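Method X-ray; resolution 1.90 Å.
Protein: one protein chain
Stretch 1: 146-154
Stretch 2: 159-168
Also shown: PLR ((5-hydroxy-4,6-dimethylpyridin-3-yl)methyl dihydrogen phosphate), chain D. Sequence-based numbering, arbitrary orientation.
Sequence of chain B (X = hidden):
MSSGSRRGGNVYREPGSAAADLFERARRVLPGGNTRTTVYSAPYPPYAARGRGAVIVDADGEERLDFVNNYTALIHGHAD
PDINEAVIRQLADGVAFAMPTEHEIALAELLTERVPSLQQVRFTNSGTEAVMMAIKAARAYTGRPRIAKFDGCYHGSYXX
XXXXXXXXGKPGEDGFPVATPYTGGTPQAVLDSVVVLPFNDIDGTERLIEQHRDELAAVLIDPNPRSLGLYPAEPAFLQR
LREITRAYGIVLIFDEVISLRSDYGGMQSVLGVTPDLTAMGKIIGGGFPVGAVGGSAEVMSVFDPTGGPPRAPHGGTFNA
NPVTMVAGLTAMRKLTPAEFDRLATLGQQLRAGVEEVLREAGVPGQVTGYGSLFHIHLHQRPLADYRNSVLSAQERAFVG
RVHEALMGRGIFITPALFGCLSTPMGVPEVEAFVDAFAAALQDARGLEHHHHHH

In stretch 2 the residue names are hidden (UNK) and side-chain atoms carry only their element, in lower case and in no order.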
ATOM      1  N   ARG B 146      -2.492   8.633 -21.133  1.00 11.66           N
ATOM      2  CA  ARG B 146      -1.325   7.762 -21.217  1.00 12.22           C
ATOM      3  C   ARG B 146      -0.168   8.263 -20.354  1.00 11.87           C
ATOM      4  O   ARG B 146      -0.078   9.436 -19.992  1.00  7.85           O
ATOM      5  CB  ARG B 146      -0.846   7.627 -22.662  1.00 12.43           C
ATOM      6  CG  ARG B 146      -1.865   6.989 -23.572  1.00 20.35           C
ATOM      7  CD  ARG B 146      -1.336   6.817 -24.970  1.00 21.56           C
ATOM      8  NE  ARG B 146      -2.228   5.950 -25.730  1.00 32.11           N
ATOM      9  CZ  ARG B 146      -2.003   5.541 -26.974  1.00 35.72           C
ATOM     10  NH1 ARG B 146      -0.906   5.931 -27.610  1.00 28.69           N
ATOM     11  NH2 ARG B 146      -2.884   4.749 -27.581  1.00 39.49           N
ATOM     12  N   ILE B 147       0.756   7.346 -20.062  1.00  9.61           N
ATOM     13  CA  ILE B 147       1.995   7.689 -19.384  1.00  9.68           C
ATOM     14  C   ILE B 147       3.154   7.061 -20.144  1.00  9.22           C
ATOM     15  O   ILE B 147       2.988   6.112 -20.912  1.00  9.43           O
ATOM     16  CB  ILE B 147       2.018   7.218 -17.912  1.00  9.49           C
ATOM     17  CG1 ILE B 147       2.227   5.702 -17.863  1.00 10.66           C
ATOM     18  CG2 ILE B 147       0.733   7.648 -17.195  1.00 14.81           C
ATOM     19  CD1 ILE B 147       2.541   5.153 -16.493  1.00 11.80           C
ATOM     20  N   ALA B 148       4.341   7.607 -19.911  1.00  9.13           N
ATOM     21  CA  ALA B 148       5.576   7.069 -20.449  1.00  9.18           C
ATOM     22  C   ALA B 148       6.463   6.645 -19.291  1.00  6.51           C
ATOM     23  O   ALA B 148       6.510   7.317 -18.256  1.00  8.34           O
ATOM     24  CB  ALA B 148       6.299   8.100 -21.325  1.00  8.14           C
ATOM     25  N   LYS B 149       7.140   5.520 -19.467  1.00  7.01           N
ATOM     26  CA  LYS B 149       8.166   5.055 -18.527  1.00  6.98           C
ATOM     27  C   LYS B 149       9.300   4.445 -19.334  1.00  7.10           C
ATOM     28  O   LYS B 149       9.212   4.330 -20.554  1.00  9.53           O
ATOM     29  CB  LYS B 149       7.609   4.043 -17.525  1.00  9.21           C
ATOM     30  CG  LYS B 149       7.043   2.797 -18.185  1.00  7.53           C
ATOM     31  CD  LYS B 149       6.901   1.704 -17.161  1.00  9.89           C
ATOM     32  CE  LYS B 149       8.248   1.144 -16.778  1.00  9.33           C
ATOM     33  NZ  LYS B 149       8.096  -0.144 -16.045  1.00 10.73           N
ATOM     34  N   PHE B 150      10.367   4.031 -18.655  1.00  8.53           N
ATOM     35  CA  PHE B 150      11.575   3.570 -19.326  1.00  7.54           C
ATOM     36  C   PHE B 150      11.705   2.049 -19.266  1.00  7.72           C
ATOM     37  O   PHE B 150      11.442   1.428 -18.234  1.00  8.63           O
ATOM     38  CB  PHE B 150      12.807   4.273 -18.738  1.00  7.79           C
ATOM     39  CG  PHE B 150      12.862   5.734 -19.099  1.00  9.06           C
ATOM     40  CD1 PHE B 150      12.154   6.676 -18.367  1.00  7.77           C
ATOM     41  CD2 PHE B 150      13.543   6.152 -20.236  1.00  7.54           C
ATOM     42  CE1 PHE B 150      12.160   8.025 -18.732  1.00  7.89           C
ATOM     43  CE2 PHE B 150      13.563   7.494 -20.602  1.00  7.55           C
ATOM     44  CZ  PHE B 150      12.870   8.433 -19.845  1.00  9.12           C
ATOM     45  N   ASP B 151      12.115   1.474 -20.395  1.00  9.31           N
ATOM     46  CA  ASP B 151      12.260   0.030 -20.558  1.00 10.32           C
ATOM     47  C   ASP B 151      13.149  -0.579 -19.476  1.00  8.73           C
ATOM     48  O   ASP B 151      14.216  -0.047 -19.148  1.00 11.40           O
ATOM     49  CB  ASP B 151      12.850  -0.246 -21.938  1.00  9.05           C
ATOM     50  CG  ASP B 151      12.659  -1.671 -22.380  1.00  9.63           C
ATOM     51  OD1 ASP B 151      11.691  -2.311 -21.933  1.00  9.87           O
ATOM     52  OD2 ASP B 151      13.461  -2.157 -23.198  1.00 11.48           O
ATOM     53  N   GLY B 152      12.697  -1.695 -18.910  1.00  9.19           N
ATOM     54  CA  GLY B 152      13.495  -2.435 -17.949  1.00  8.34           C
ATOM     55  C   GLY B 152      13.524  -1.866 -16.550  1.00 10.93           C
ATOM     56  O   GLY B 152      14.331  -2.324 -15.727  1.00 11.26           O
ATOM     57  N   CYS B 153      12.657  -0.917 -16.227  1.00  9.59           N
ATOM     58  CA  CYS B 153      12.711  -0.251 -14.938  1.00  7.57           C
ATOM     59  C   CYS B 153      11.523  -0.631 -14.063  1.00 10.13           C
ATOM     60  O   CYS B 153      10.386  -0.748 -14.539  1.00  9.84           O
ATOM     61  CB  CYS B 153      12.718   1.269 -15.110  1.00  6.29           C
ATOM     62  SG  CYS B 153      14.218   1.967 -15.818  1.00 10.56           S
ATOM     63  N   TYR B 154      11.792  -0.764 -12.772  1.00 10.44           N
ATOM     64  CA  TYR B 154      10.822  -1.252 -11.799  1.00 12.43           C
ATOM     65  C   TYR B 154      10.231  -0.091 -11.008  1.00  9.29           C
ATOM     66  O   TYR B 154      10.963   0.789 -10.547  1.00 10.21           O
ATOM     67  CB  TYR B 154      11.489  -2.250 -10.847  1.00 14.87           C
ATOM     68  CG  TYR B 154      10.563  -2.758  -9.764  1.00 13.34           C
ATOM     69  CD1 TYR B 154       9.612  -3.725 -10.041  1.00 13.81           C
ATOM     70  CD2 TYR B 154      10.634  -2.255  -8.468  1.00 17.01           C
ATOM     71  CE1 TYR B 154       8.753  -4.197  -9.048  1.00 16.84           C
ATOM     72  CE2 TYR B 154       9.784  -2.718  -7.474  1.00 17.74           C
ATOM     73  CZ  TYR B 154       8.845  -3.683  -7.774  1.00 15.08           C
ATOM     74  OH  TYR B 154       8.015  -4.149  -6.786  1.00 24.57           O
ATOM     75  N   UNK B 159      -0.465  -1.624 -12.252  1.00  7.88           N
ATOM     76  CA  UNK B 159      -0.545  -2.118 -13.636  1.00 12.06           C
ATOM     77  C   UNK B 159       0.233  -1.264 -14.640  1.00  9.86           C
ATOM     78  O   UNK B 159       1.068  -1.769 -15.405  1.00 12.51           O
ATOM     79  o   UNK B 159      -3.559  -3.982 -13.919  1.00 18.04           O
ATOM     80  c   UNK B 159      -2.011  -2.170 -14.092  1.00 11.39           C
ATOM     81  c   UNK B 159      -2.852  -3.152 -13.300  1.00 15.58           C
ATOM     82  o   UNK B 159      -2.835  -3.069 -12.060  1.00 15.57           O
ATOM     83  N   UNK B 160      -0.059   0.035 -14.672  1.00  8.45           N
ATOM     84  CA  UNK B 160       0.529   0.904 -15.685  1.00 10.57           C
ATOM     85  C   UNK B 160       2.016   1.138 -15.438  1.00  9.38           C
ATOM     86  O   UNK B 160       2.789   1.249 -16.397  1.00 12.09           O
ATOM     87  c   UNK B 160      -2.660   1.996 -15.067  1.00 13.45           C
ATOM     88  c   UNK B 160      -4.388   1.657 -16.688  1.00 12.29           C
ATOM     89  c   UNK B 160      -0.253   2.224 -15.732  1.00  9.01           C
ATOM     90  c   UNK B 160      -3.451   1.685 -17.688  1.00 11.31           C
ATOM     91  c   UNK B 160      -2.115   1.875 -17.378  1.00 12.16           C
ATOM     92  c   UNK B 160      -1.707   2.040 -16.065  1.00 10.53           C
ATOM     93  c   UNK B 160      -3.995   1.807 -15.369  1.00 15.48           C
ATOM     94  N   UNK B 161       2.441   1.183 -14.168  1.00 10.38           N
ATOM     95  CA  UNK B 161       3.837   1.448 -13.841  1.00  8.02           C
ATOM     96  C   UNK B 161       4.742   0.246 -14.077  1.00 11.75           C
ATOM     97  O   UNK B 161       5.958   0.416 -14.227  1.00 10.04           O
ATOM     98  c   UNK B 161       3.951   1.900 -12.384  1.00  8.60           C
ATOM     99  N   UNK B 162       4.189  -0.963 -14.137  1.00 10.27           N
ATOM    100  CA  UNK B 162       5.023  -2.146 -14.247  1.00  9.57           C
ATOM    101  C   UNK B 162       5.194  -2.647 -15.683  1.00 10.67           C
ATOM    102  O   UNK B 162       5.978  -3.585 -15.898  1.00  9.81           O
ATOM    103  c   UNK B 162       2.673  -4.984 -13.000  1.00 14.18           C
ATOM    104  c   UNK B 162       3.169  -3.836 -13.850  1.00 12.34           C
ATOM    105  c   UNK B 162       4.462  -3.257 -13.353  1.00 11.30           C
ATOM    106  o   UNK B 162       1.657  -5.602 -13.378  1.00 12.32           O
ATOM    107  o   UNK B 162       3.289  -5.266 -11.950  1.00 13.90           O
ATOM    108  N   UNK B 163       4.532  -2.030 -16.671  1.00  7.37           N
ATOM    109  CA  UNK B 163       4.706  -2.457 -18.061  1.00  9.49           C
ATOM    110  C   UNK B 163       6.185  -2.391 -18.429  1.00  7.96           C
ATOM    111  O   UNK B 163       6.870  -1.414 -18.117  1.00  8.17           O
ATOM    112  c   UNK B 163       4.324  -1.731 -20.451  1.00 11.75           C
ATOM    113  c   UNK B 163       2.384  -1.961 -18.898  1.00  7.84           C
ATOM    114  c   UNK B 163       3.850  -1.588 -19.001  1.00  8.27           C
ATOM    115  N   UNK B 164       6.699  -3.461 -19.046  1.00  9.28           N
ATOM    116  CA  UNK B 164       8.099  -3.537 -19.476  1.00  9.76           C
ATOM    117  C   UNK B 164       9.083  -3.454 -18.306  1.00 10.92           C
ATOM    118  O   UNK B 164      10.214  -2.991 -18.477  1.00 12.12           O
ATOM    119  c   UNK B 164       8.436  -2.474 -20.533  1.00  9.93           C
ATOM    120  o   UNK B 164       7.741  -2.718 -21.742  1.00  8.36           O
ATOM    121  N   UNK B 165       8.684  -3.891 -17.104  1.00  9.65           N
ATOM    122  CA  UNK B 165       9.657  -3.967 -16.011  1.00 10.77           C
ATOM    123  C   UNK B 165      10.825  -4.871 -16.399  1.00  8.97           C
ATOM    124  O   UNK B 165      11.986  -4.579 -16.092  1.00  8.69           O
ATOM    125  c   UNK B 165      10.064  -4.690 -13.648  1.00 10.88           C
ATOM    126  o   UNK B 165       8.036  -3.539 -14.259  1.00  8.26           O
ATOM    127  c   UNK B 165       9.003  -4.481 -14.729  1.00 10.56           C
ATOM    128  N   UNK B 166      10.532  -5.962 -17.089  1.00  9.83           N
ATOM    129  CA  UNK B 166      11.541  -6.762 -17.766  1.00 14.26           C
ATOM    130  C   UNK B 166      11.433  -6.468 -19.257  1.00 14.52           C
ATOM    131  O   UNK B 166      10.391  -6.731 -19.871  1.00 17.46           O
ATOM    132  n   UNK B 166      12.737 -11.409 -18.869  1.00 34.89           N
ATOM    133  c   UNK B 166      11.965  -9.151 -18.517  1.00 26.31           C
ATOM    134  c   UNK B 166      11.352  -8.253 -17.472  1.00 18.18           C
ATOM    135  o   UNK B 166      12.294 -10.736 -16.764  1.00 49.41           O
ATOM    136  c   UNK B 166      12.347 -10.502 -17.974  1.00 39.19           C
ATOM    137  N   UNK B 167      12.486  -5.891 -19.825  1.00  9.96           N
ATOM    138  CA  UNK B 167      12.511  -5.604 -21.253  1.00 13.19           C
ATOM    139  C   UNK B 167      12.321  -6.893 -22.059  1.00 13.31           C
ATOM    140  O   UNK B 167      12.775  -7.972 -21.665  1.00 13.61           O
ATOM    141  o   UNK B 167      13.813  -4.546 -23.001  1.00 13.17           O
ATOM    142  c   UNK B 167      13.825  -4.921 -21.637  1.00 15.43           C
ATOM    143  N   UNK B 168      11.615  -6.769 -23.193  1.00 11.98           N
ATOM    144  CA  UNK B 168      11.620  -7.836 -24.193  1.00 17.13           C
ATOM    145  C   UNK B 168      13.025  -8.223 -24.629  1.00 19.15           C
ATOM    146  O   UNK B 168      13.250  -9.367 -25.040  1.00 20.42           O
ATOM    147  c   UNK B 168      10.764  -7.429 -25.395  1.00 17.61           C
ATOM    148  o   UNK B 168      11.480  -6.582 -26.275  1.00 15.63           O
TER
HETATM  149  N1  PLR D 501       9.914   2.380  -6.990  1.00 11.69           N
HETATM  150  C2  PLR D 501      11.155   1.943  -6.814  1.00 15.00           C
HETATM  151  C2A PLR D 501      12.269   2.593  -7.568  1.00 16.71           C
HETATM  152  C3  PLR D 501      11.416   0.899  -5.916  1.00 21.00           C
HETATM  153  O3  PLR D 501      12.690   0.488  -5.755  1.00 19.77           O
HETATM  154  C4  PLR D 501      10.350   0.308  -5.208  1.00 18.77           C
HETATM  155  C4A PLR D 501      10.611  -0.778  -4.262  1.00 26.64           C
HETATM  156  C5  PLR D 501       9.056   0.798  -5.411  1.00 19.17           C
HETATM  157  C6  PLR D 501       8.893   1.811  -6.316  1.00 17.45           C
HETATM  158  C5A PLR D 501       7.866   0.200  -4.709  1.00 17.28           C
HETATM  159  O4P PLR D 501       7.799   0.459  -3.274  1.00 13.05           O
HETATM  160  P   PLR D 501       7.021  -0.579  -2.323  1.00 12.77           P
HETATM  161  O1P PLR D 501       5.657  -0.713  -2.920  1.00  6.81           O
HETATM  162  O2P PLR D 501       7.786  -1.850  -2.383  1.00 10.14           O
HETATM  163  O3P PLR D 501       7.009   0.021  -0.954  1.00  9.29           O
HETATM  164  O   HOH W   1      10.817  -4.050 -23.739  1.00 12.07           O

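Position 159 lies in a weakly bonded helical turn. Its side chain has two carbons, the second carrying two oxygens: a short carboxylate. It stays out of reach of stretch 1 and finds its hydrogen bonds elsewhere in the structure. This is Asp-159.

Position 160 bears one carbon followed by a ring of six carbons. The ring leads away from stretch 1, but CB lies 4.1 Å from CD1 of Ile-147. The residue is Phe-160, an apolar side chain in a buried place.

At position 161 a single carbon points away from stretch 1, so the contribution comes from the backbone: its O accepts a hydrogen bond from NZ of Lys-149 at 2.9 Å. One carbon means Ala-161, whose small side chain suits a buried place where the main chain makes the contact.

Position 162 has three carbons in a row, the third with two oxygens. The CA-to-CB bond points away from stretch 1, and the carboxylate is hydrogen-bonded elsewhere in the structure, which satisfies its buried oxygens. It is Glu-162, and it begins a type II turn that ends at position 165.

Position 163 shows one carbon carrying two others, the beta-branched pattern of Val-163. This compact apolar side chain suits a buried place, while its backbone O takes a second hydrogen bond from Lys-149 NZ, at 2.7 Å.

Position 164 has one carbon and one oxygen. Its CB points toward stretch 1 and lies 3.5 Å from Asp-151 OD1, while its backbone O accepts from Gly-152 N at 2.8 Å. This is Ser-164; its compact side chain fits this close approach, and its hydroxyl is satisfied elsewhere in the structure.

At position 165 one carbon carries an oxygen and a carbon. The oxygen lies 2.6 Å from Glu-162 O, and the terminal carbon meets the edge of the Tyr-154 ring. Both features fit Thr-165: OG1 donates to Glu-162 O, reinforcing the turn. The methyl CG2 makes the apolar contact, 3.8 Å from Tyr-154 CD1.

Position 166 carries three carbons, the third with one oxygen and one nitrogen, and it points away into an exposed setting. A polar amide suits it: Gln-166.

Position 167 again has one carbon and one oxygen, and its CA-to-CB bond also points toward stretch 1. The oxygen is a very short 2.4 Å from Asp-151 OD2. In Ser-167 the hydroxyl OG donates to this carboxylate.

Position 168 has one carbon and one oxygen and does not touch stretch 1. It is Ser-168, small and polar in a partly exposed place. Its backbone N donates to a water at 2.9 Å from the water O, and that water donates to Asp-151 OD1 at 2.7 Å.

The contact centres on Lys-149, whose buried ammonium donates to the O atoms of Ala-161 and Val-163 and, within its own stretch, to Cys-153 O at 2.8 Å from NZ. Beyond it the two stretches draw together. Gly-152 adopts a positive phi, favourable for glycine, and its CA comes within 3.2 Å of Thr-165 O in a CA-H...O contact.

Stretch 2 159-168: DFAEVSTQSS
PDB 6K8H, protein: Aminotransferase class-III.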